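Local coordinates for LPXTG family cell surface protein Fms2 (Enterococcus faecium DO, PDB 5FCE) that probably mediates adhesion of the bacterium to host ligands through this ligand-binding region, one part of a longer cell-wall-anchored surface protein, at residues P28-A34 against V63-I69; V8-R12 against L106-T112. All coordinates share one frame; numbering follows the deposited sequence.

Contact 1. Residues P28-A34 against V63-I69; sequences PNKSVNA and VQWTAGI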
ATOM      1  N   PRO A  28     -10.164   3.515   5.162  1.00 18.38           N
ATOM      2  CA  PRO A  28     -10.009   4.956   5.380  1.00 17.05           C
ATOM      3  C   PRO A  28     -10.734   5.413   6.635  1.00 18.48           C
ATOM      4  O   PRO A  28     -11.705   4.769   7.049  1.00 19.28           O
ATOM      5  CB  PRO A  28     -10.673   5.580   4.155  1.00 17.06           C
ATOM      6  CG  PRO A  28     -11.620   4.530   3.624  1.00 19.32           C
ATOM      7  CD  PRO A  28     -11.144   3.184   4.109  1.00 18.13           C
ATOM      8  N   ASN A  29     -10.287   6.521   7.215  1.00 18.53           N
ATOM      9  CA  ASN A  29     -10.930   7.053   8.411  1.00 17.35           C
ATOM     10  C   ASN A  29     -12.077   8.000   8.073  1.00 18.62           C
ATOM     11  O   ASN A  29     -12.898   8.334   8.930  1.00 17.59           O
ATOM     12  CB  ASN A  29      -9.914   7.755   9.323  1.00 16.85           C
ATOM     13  CG  ASN A  29      -9.383   9.052   8.727  1.00 19.42           C
ATOM     14  OD1 ASN A  29      -9.251   9.180   7.511  1.00 18.14           O
ATOM     15  ND2 ASN A  29      -9.067  10.017   9.589  1.00 18.66           N
ATOM     16  N   LYS A  30     -12.131   8.417   6.814  1.00 18.49           N
ATOM     17  CA  LYS A  30     -13.154   9.348   6.363  1.00 21.12           C
ATOM     18  C   LYS A  30     -13.467   9.057   4.911  1.00 19.68           C
ATOM     19  O   LYS A  30     -12.716   8.340   4.246  1.00 20.70           O
ATOM     20  CB  LYS A  30     -12.669  10.785   6.529  1.00 21.44           C
ATOM     21  CG  LYS A  30     -11.434  11.105   5.722  1.00 21.62           C
ATOM     22  CD  LYS A  30     -10.970  12.529   5.976  1.00 24.12           C
ATOM     23  CE  LYS A  30     -12.043  13.534   5.574  1.00 26.61           C
ATOM     24  NZ  LYS A  30     -11.454  14.865   5.247  1.00 28.41           N
ATOM     25  N   SER A  31     -14.584   9.586   4.428  1.00 20.07           N
ATOM     26  CA  SER A  31     -14.965   9.398   3.035  1.00 21.08           C
ATOM     27  C   SER A  31     -14.342  10.500   2.183  1.00 22.02           C
ATOM     28  O   SER A  31     -14.492  11.687   2.487  1.00 21.71           O
ATOM     29  CB  SER A  31     -16.491   9.403   2.879  1.00 21.49           C
ATOM     30  OG  SER A  31     -17.081   8.290   3.520  1.00 21.67           O
ATOM     31  N   VAL A  32     -13.638  10.102   1.126  1.00 21.66           N
ATOM     32  CA  VAL A  32     -12.949  11.031   0.231  1.00 21.02           C
ATOM     33  C   VAL A  32     -13.049  10.503  -1.187  1.00 21.33           C
ATOM     34  O   VAL A  32     -12.796   9.326  -1.431  1.00 20.69           O
ATOM     35  CB  VAL A  32     -11.440  11.158   0.578  1.00 20.46           C
ATOM     36  CG1 VAL A  32     -10.731  12.092  -0.414  1.00 23.16           C
ATOM     37  CG2 VAL A  32     -11.243  11.671   1.988  1.00 22.76           C
ATOM     38  N   ASN A  33     -13.408  11.373  -2.133  1.00 22.15           N
ATOM     39  CA  ASN A  33     -13.284  11.028  -3.542  1.00 21.95           C
ATOM     40  C   ASN A  33     -12.044  11.729  -4.104  1.00 21.92           C
ATOM     41  O   ASN A  33     -11.894  12.947  -3.952  1.00 21.27           O
ATOM     42  CB  ASN A  33     -14.524  11.466  -4.337  1.00 24.42           C
ATOM     43  CG  ASN A  33     -15.773  10.691  -3.959  1.00 24.32           C
ATOM     44  OD1 ASN A  33     -15.707   9.507  -3.633  1.00 26.69           O
ATOM     45  ND2 ASN A  33     -16.919  11.357  -4.001  1.00 27.61           N
ATOM     46  N   ALA A  34     -11.158  10.971  -4.744  1.00 21.89           N
ATOM     47  CA  ALA A  34      -9.942  11.547  -5.321  1.00 20.97           C
ATOM     48  C   ALA A  34      -9.809  11.281  -6.820  1.00 21.50           C
ATOM     49  O   ALA A  34      -9.947  10.151  -7.291  1.00 21.15           O
ATOM     50  CB  ALA A  34      -8.708  11.054  -4.576  1.00 19.92           C
ATOM     51  N   VAL A  63     -10.979   7.497  -7.581  1.00 21.02           N
ATOM     52  CA  VAL A  63     -11.129   6.563  -6.483  1.00 20.08           C
ATOM     53  C   VAL A  63     -12.168   7.107  -5.507  1.00 21.77           C
ATOM     54  O   VAL A  63     -12.227   8.317  -5.236  1.00 21.29           O
ATOM     55  CB  VAL A  63      -9.774   6.312  -5.787  1.00 21.22           C
ATOM     56  CG1 VAL A  63      -9.944   5.378  -4.588  1.00 19.48           C
ATOM     57  CG2 VAL A  63      -8.773   5.727  -6.766  1.00 19.84           C
ATOM     58  N   GLN A  64     -13.018   6.210  -5.026  1.00 22.73           N
ATOM     59  CA  GLN A  64     -14.066   6.548  -4.077  1.00 23.57           C
ATOM     60  C   GLN A  64     -13.805   5.784  -2.778  1.00 22.58           C
ATOM     61  O   GLN A  64     -13.972   4.560  -2.726  1.00 23.87           O
ATOM     62  CB  GLN A  64     -15.411   6.153  -4.688  1.00 24.75           C
ATOM     63  CG  GLN A  64     -16.618   6.210  -3.776  1.00 29.25           C
ATOM     64  CD  GLN A  64     -17.764   5.360  -4.320  1.00 34.22           C
ATOM     65  OE1 GLN A  64     -18.329   4.524  -3.608  1.00 34.81           O
ATOM     66  NE2 GLN A  64     -18.099   5.565  -5.595  1.00 36.12           N
ATOM     67  N   TRP A  65     -13.360   6.505  -1.750  1.00 21.62           N
ATOM     68  CA  TRP A  65     -13.124   5.925  -0.434  1.00 20.97           C
ATOM     69  C   TRP A  65     -14.297   6.238   0.483  1.00 21.69           C
ATOM     70  O   TRP A  65     -14.752   7.383   0.561  1.00 21.75           O
ATOM     71  CB  TRP A  65     -11.825   6.465   0.174  1.00 19.07           C
ATOM     72  CG  TRP A  65     -10.582   5.874  -0.443  1.00 18.57           C
ATOM     73  CD1 TRP A  65     -10.322   4.542  -0.662  1.00 19.53           C
ATOM     74  CD2 TRP A  65      -9.418   6.585  -0.891  1.00 17.45           C
ATOM     75  NE1 TRP A  65      -9.075   4.392  -1.230  1.00 17.91           N
ATOM     76  CE2 TRP A  65      -8.503   5.631  -1.384  1.00 17.27           C
ATOM     77  CE3 TRP A  65      -9.062   7.942  -0.932  1.00 18.02           C
ATOM     78  CZ2 TRP A  65      -7.257   5.988  -1.916  1.00 19.00           C
ATOM     79  CZ3 TRP A  65      -7.818   8.292  -1.458  1.00 17.77           C
ATOM     80  CH2 TRP A  65      -6.935   7.319  -1.943  1.00 16.37           C
ATOM     81  N   THR A  66     -14.803   5.205   1.145  1.00 21.25           N
ATOM     82  CA  THR A  66     -15.886   5.355   2.101  1.00 22.54           C
ATOM     83  C   THR A  66     -15.385   5.009   3.493  1.00 20.52           C
ATOM     84  O   THR A  66     -14.832   3.928   3.708  1.00 19.34           O
ATOM     85  CB  THR A  66     -17.056   4.447   1.744  1.00 22.44           C
ATOM     86  OG1 THR A  66     -17.505   4.769   0.420  1.00 26.37           O
ATOM     87  CG2 THR A  66     -18.188   4.650   2.716  1.00 25.09           C
ATOM     88  N   ALA A  67     -15.587   5.937   4.424  1.00 20.82           N
ATOM     89  CA  ALA A  67     -15.107   5.812   5.801  1.00 21.21           C
ATOM     90  C   ALA A  67     -15.445   4.459   6.391  1.00 22.34           C
ATOM     91  O   ALA A  67     -16.613   4.062   6.406  1.00 22.63           O
ATOM     92  CB  ALA A  67     -15.706   6.906   6.666  1.00 20.66           C
ATOM     93  N   GLY A  68     -14.416   3.750   6.854  1.00 20.10           N
ATOM     94  CA  GLY A  68     -14.600   2.483   7.539  1.00 21.16           C
ATOM     95  C   GLY A  68     -14.846   1.281   6.648  1.00 22.92           C
ATOM     96  O   GLY A  68     -15.013   0.168   7.145  1.00 24.39           O
ATOM     97  N   ILE A  69     -14.872   1.489   5.334  1.00 21.35           N
ATOM     98  CA  ILE A  69     -15.080   0.386   4.396  1.00 23.00           C
ATOM     99  C   ILE A  69     -13.783   0.039   3.668  1.00 22.46           C
ATOM    100  O   ILE A  69     -13.082   0.930   3.172  1.00 21.00           O
ATOM    101  CB  ILE A  69     -16.188   0.711   3.372  1.00 24.07           C
ATOM    102  CG1 ILE A  69     -17.541   0.816   4.080  1.00 25.40           C
ATOM    103  CG2 ILE A  69     -16.257  -0.346   2.276  1.00 22.84           C
ATOM    104  CD1 ILE A  69     -18.700   1.055   3.121  1.00 27.63           C
TER
HETATM  105  O   HOH W   1     -16.248   8.856  -1.139  1.00 25.73           O

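Contact 2. Residues V8-R12 against L106-T112; sequences VKTDR and LKPSSWT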
ATOM      1  N   VAL A   8      -4.580  -0.756   8.218  1.00 19.55           N
ATOM      2  CA  VAL A   8      -4.503  -2.008   7.476  1.00 19.88           C
ATOM      3  C   VAL A   8      -4.410  -3.151   8.454  1.00 20.47           C
ATOM      4  O   VAL A   8      -3.603  -3.096   9.384  1.00 18.79           O
ATOM      5  CB  VAL A   8      -3.251  -2.058   6.564  1.00 18.40           C
ATOM      6  CG1 VAL A   8      -3.139  -3.418   5.857  1.00 19.20           C
ATOM      7  CG2 VAL A   8      -3.298  -0.958   5.550  1.00 19.52           C
ATOM      8  N   LYS A   9      -5.237  -4.176   8.258  1.00 20.37           N
ATOM      9  CA  LYS A   9      -5.044  -5.435   8.967  1.00 21.17           C
ATOM     10  C   LYS A   9      -3.987  -6.227   8.208  1.00 20.59           C
ATOM     11  O   LYS A   9      -4.272  -6.827   7.172  1.00 19.61           O
ATOM     12  CB  LYS A   9      -6.342  -6.237   9.035  1.00 25.87           C
ATOM     13  CG  LYS A   9      -7.348  -5.722  10.053  1.00 29.70           C
ATOM     14  CD  LYS A   9      -8.551  -6.662  10.123  1.00 32.99           C
ATOM     15  CE  LYS A   9      -9.664  -6.086  10.988  1.00 32.08           C
ATOM     16  NZ  LYS A   9     -10.989  -6.703  10.672  1.00 33.54           N
ATOM     17  N   THR A  10      -2.762  -6.216   8.717  1.00 19.85           N
ATOM     18  CA  THR A  10      -1.614  -6.698   7.944  1.00 18.61           C
ATOM     19  C   THR A  10      -1.698  -8.170   7.527  1.00 18.96           C
ATOM     20  O   THR A  10      -1.161  -8.537   6.476  1.00 18.39           O
ATOM     21  CB  THR A  10      -0.279  -6.417   8.665  1.00 18.75           C
ATOM     22  OG1 THR A  10      -0.222  -7.149   9.897  1.00 19.92           O
ATOM     23  CG2 THR A  10      -0.133  -4.929   8.964  1.00 20.30           C
ATOM     24  N   ASP A  11      -2.355  -9.016   8.325  1.00 21.42           N
ATOM     25  CA  ASP A  11      -2.433 -10.439   7.943  1.00 20.91           C
ATOM     26  C   ASP A  11      -3.384 -10.715   6.774  1.00 22.11           C
ATOM     27  O   ASP A  11      -3.381 -11.819   6.202  1.00 22.93           O
ATOM     28  CB  ASP A  11      -2.693 -11.401   9.129  1.00 24.14           C
ATOM     29  CG  ASP A  11      -3.803 -10.939  10.063  1.00 26.94           C
ATOM     30  OD1 ASP A  11      -4.519  -9.961   9.767  1.00 26.17           O
ATOM     31  OD2 ASP A  11      -3.957 -11.590  11.123  1.00 32.96           O
ATOM     32  N   ARG A  12      -4.178  -9.707   6.420  1.00 20.74           N
ATOM     33  CA  ARG A  12      -5.042  -9.777   5.248  1.00 20.91           C
ATOM     34  C   ARG A  12      -4.364  -9.296   3.970  1.00 18.27           C
ATOM     35  O   ARG A  12      -4.928  -9.426   2.893  1.00 20.35           O
ATOM     36  CB  ARG A  12      -6.334  -9.001   5.485  1.00 22.93           C
ATOM     37  CG  ARG A  12      -7.277  -9.697   6.465  1.00 26.98           C
ATOM     38  CD  ARG A  12      -8.321  -8.718   6.966  1.00 30.48           C
ATOM     39  NE  ARG A  12      -9.627  -9.347   7.153  1.00 34.53           N
ATOM     40  CZ  ARG A  12     -10.732  -8.686   7.493  1.00 34.75           C
ATOM     41  NH1 ARG A  12     -10.686  -7.374   7.680  1.00 36.05           N
ATOM     42  NH2 ARG A  12     -11.884  -9.330   7.642  1.00 35.79           N
ATOM     43  N   LEU A 106       3.824  -2.335   7.776  1.00 16.08           N
ATOM     44  CA  LEU A 106       2.875  -3.287   7.218  1.00 16.37           C
ATOM     45  C   LEU A 106       3.219  -4.744   7.545  1.00 16.94           C
ATOM     46  O   LEU A 106       2.433  -5.630   7.244  1.00 15.93           O
ATOM     47  CB  LEU A 106       2.699  -3.087   5.708  1.00 16.55           C
ATOM     48  CG  LEU A 106       1.583  -2.106   5.337  1.00 18.27           C
ATOM     49  CD1 LEU A 106       1.651  -0.832   6.127  1.00 19.22           C
ATOM     50  CD2 LEU A 106       1.620  -1.801   3.856  1.00 18.57           C
ATOM     51  N   LYS A 107       4.379  -4.962   8.167  1.00 16.31           N
ATOM     52  CA  LYS A 107       4.731  -6.257   8.777  1.00 18.26           C
ATOM     53  C   LYS A 107       4.610  -7.457   7.827  1.00 17.88           C
ATOM     54  O   LYS A 107       3.753  -8.329   8.016  1.00 19.13           O
ATOM     55  CB  LYS A 107       3.888  -6.498  10.036  1.00 19.65           C
ATOM     56  CG  LYS A 107       3.976  -5.369  11.057  1.00 20.49           C
ATOM     57  CD  LYS A 107       3.279  -5.768  12.338  1.00 23.89           C
ATOM     58  CE  LYS A 107       2.553  -4.598  12.968  1.00 28.92           C
ATOM     59  NZ  LYS A 107       1.870  -5.052  14.219  1.00 30.94           N
ATOM     60  N   PRO A 108       5.488  -7.517   6.809  1.00 18.11           N
ATOM     61  CA  PRO A 108       5.396  -8.555   5.775  1.00 18.33           C
ATOM     62  C   PRO A 108       5.482  -9.995   6.318  1.00 18.66           C
ATOM     63  O   PRO A 108       4.974 -10.909   5.677  1.00 18.45           O
ATOM     64  CB  PRO A 108       6.569  -8.229   4.831  1.00 17.79           C
ATOM     65  CG  PRO A 108       7.505  -7.391   5.629  1.00 18.93           C
ATOM     66  CD  PRO A 108       6.637  -6.617   6.603  1.00 18.72           C
ATOM     67  N   SER A 109       6.085 -10.182   7.491  1.00 19.51           N
ATOM     68  CA  SER A 109       6.079 -11.485   8.160  1.00 21.44           C
ATOM     69  C   SER A 109       4.655 -11.998   8.415  1.00 21.29           C
ATOM     70  O   SER A 109       4.433 -13.208   8.504  1.00 21.14           O
ATOM     71  CB  SER A 109       6.830 -11.409   9.492  1.00 22.22           C
ATOM     72  OG  SER A 109       6.046 -10.742  10.476  1.00 25.75           O
ATOM     73  N   SER A 110       3.695 -11.080   8.538  1.00 17.91           N
ATOM     74  CA  SER A 110       2.309 -11.447   8.834  1.00 18.85           C
ATOM     75  C   SER A 110       1.450 -11.680   7.586  1.00 19.01           C
ATOM     76  O   SER A 110       0.309 -12.143   7.691  1.00 17.13           O
ATOM     77  CB  SER A 110       1.638 -10.396   9.719  1.00 19.38           C
ATOM     78  OG  SER A 110       1.456  -9.173   9.004  1.00 18.13           O
ATOM     79  N   TRP A 111       1.999 -11.373   6.414  1.00 18.41           N
ATOM     80  CA  TRP A 111       1.226 -11.446   5.171  1.00 18.94           C
ATOM     81  C   TRP A 111       0.873 -12.873   4.760  1.00 18.12           C
ATOM     82  O   TRP A 111       1.629 -13.805   5.004  1.00 20.52           O
ATOM     83  CB  TRP A 111       2.007 -10.811   4.017  1.00 16.35           C
ATOM     84  CG  TRP A 111       2.277  -9.355   4.162  1.00 17.58           C
ATOM     85  CD1 TRP A 111       1.879  -8.535   5.174  1.00 17.70           C
ATOM     86  CD2 TRP A 111       2.993  -8.538   3.237  1.00 16.06           C
ATOM     87  NE1 TRP A 111       2.332  -7.253   4.946  1.00 16.41           N
ATOM     88  CE2 TRP A 111       3.013  -7.230   3.754  1.00 17.25           C
ATOM     89  CE3 TRP A 111       3.646  -8.792   2.031  1.00 16.18           C
ATOM     90  CZ2 TRP A 111       3.644  -6.178   3.104  1.00 15.98           C
ATOM     91  CZ3 TRP A 111       4.267  -7.743   1.377  1.00 16.79           C
ATOM     92  CH2 TRP A 111       4.266  -6.459   1.915  1.00 16.94           C
ATOM     93  N   THR A 112      -0.294 -13.023   4.143  1.00 17.96           N
ATOM     94  CA  THR A 112      -0.661 -14.259   3.468  1.00 19.91           C
ATOM     95  C   THR A 112       0.169 -14.317   2.193  1.00 18.71           C
ATOM     96  O   THR A 112       0.251 -13.328   1.463  1.00 18.26           O
ATOM     97  CB  THR A 112      -2.166 -14.274   3.127  1.00 19.83           C
ATOM     98  OG1 THR A 112      -2.926 -14.003   4.319  1.00 23.47           O
ATOM     99  CG2 THR A 112      -2.590 -15.629   2.583  1.00 20.10           C
TER

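Contact 1. Residues P28-A34 against V63-I69
Val32 and Trp65 form the first rung of a short antiparallel ladder; the axes of strands 32-34 and 63-65 come within 4.9 Å, and their directions differ by 170°. Two backbone hydrogen bonds join this pair. Asn33 and Gln64 follow as a non-hydrogen-bonded pair, and Ala34 and Val63 close the ladder with two more bonds. Before Val32 and after Trp65 the pairing gives way to loop. Residues Thr66 to Ile69 form a type II turn, closed by Ile69 N to Thr66 O; from this turn Gly68 N donates to Pro28 O at 2.9 Å.

Ser31 carries on the pairing with its side chain. Its OG lies beside its own backbone N (chi1 -66°) and accepts from Ala67 N at 2.9 Å in a nearly straight bond (175°). The Pro28 ring lies against the turn, with CG 3.3 Å from Thr66 O. Its CD approaches Ile69 O. CG also touches Trp65 CB. Ala67 CB presses on Lys30 CA at 3.5 Å.

Val32, Ala34, Val63 and Trp65 share one face of the ladder. Val63 CG1 sits over one face of the indole, toward its rim. Phe6 and Tyr71 meet the same indole edge-to-face, and Val37 and Val94 also pack on it. On the other face, Asn33 and Gln64 lie side by side with their amide planes steeply inclined. A water donates to Asn33 OD1 at 2.6 Å and to Trp65 O, bridging the two strands.

This is a two-stranded antiparallel ribbon with a type II turn beside it. Its tryptophan is packed inward in SgrA's ligand-binding region, a flattened barrel assigned by sequence to an immunoglobulin-like family.

Contact 2. Residues V8-R12 against L106-T112
Thr10 meets Leu106 and Ser110 where two loops of the flattened-barrel domain, whose sequence family is called immunoglobulin-like, come together, each with a short 3-10 turn. Its CB lies 3.2 Å from Leu106 O. From CB the side chain divides. The methyl CG2 also rests against Leu106 O, at 3.2 Å. The hydroxyl OG1 lies between the backbone N and the carbonyl carbon (chi1 64°) and donates to Ser110 OG at 2.8 Å. Ser110 OG in turn donates to Lys107 O at 2.6 Å, in the carbonyl plane. Lys107 O also accepts from Ser110 N, so two bonds from one residue grip this carbonyl. The two hydroxyls form a short hydrogen-bonded chain from Thr10 to Lys107 O.

Leu106 O has a partner of its own. Trp111 NE1 donates to it from above the carbonyl plane, which helps fix the rotation of the indole. Pro108 CA lies over one face of that ring. Ile22, Ile81 and Ile84 also touch the Trp111 side chain and place it in the interior.

Asp11 makes the last link through its backbone. Its CA-H points at Ser110 O, and its carbonyl O accepts from Thr112 OG1 at 2.9 Å, nearly along the C=O axis.

How the contacts relate
From the N terminus, the chain runs through strand 6-7 and enters contact 2 at residues 8-12. It then passes strands 14-16 and 21-28 to reach the first half of contact 1. The loop closed by contact 1 holds strands 36-42 and 54-60 and returns at 63-69. Strand 71-76, helix 81-85 and strands 91-96 and 99-103 follow before 106-112 closes contact 2. Contact 1 is therefore nested inside contact 2. Their centres are 21 Å apart and they do not touch. Contact 2 brings the N-terminal region to the segment leading into strand 112-114, while contact 1 joins the link between strands 21-28 and 36-42 to that between 54-60 and 71-76.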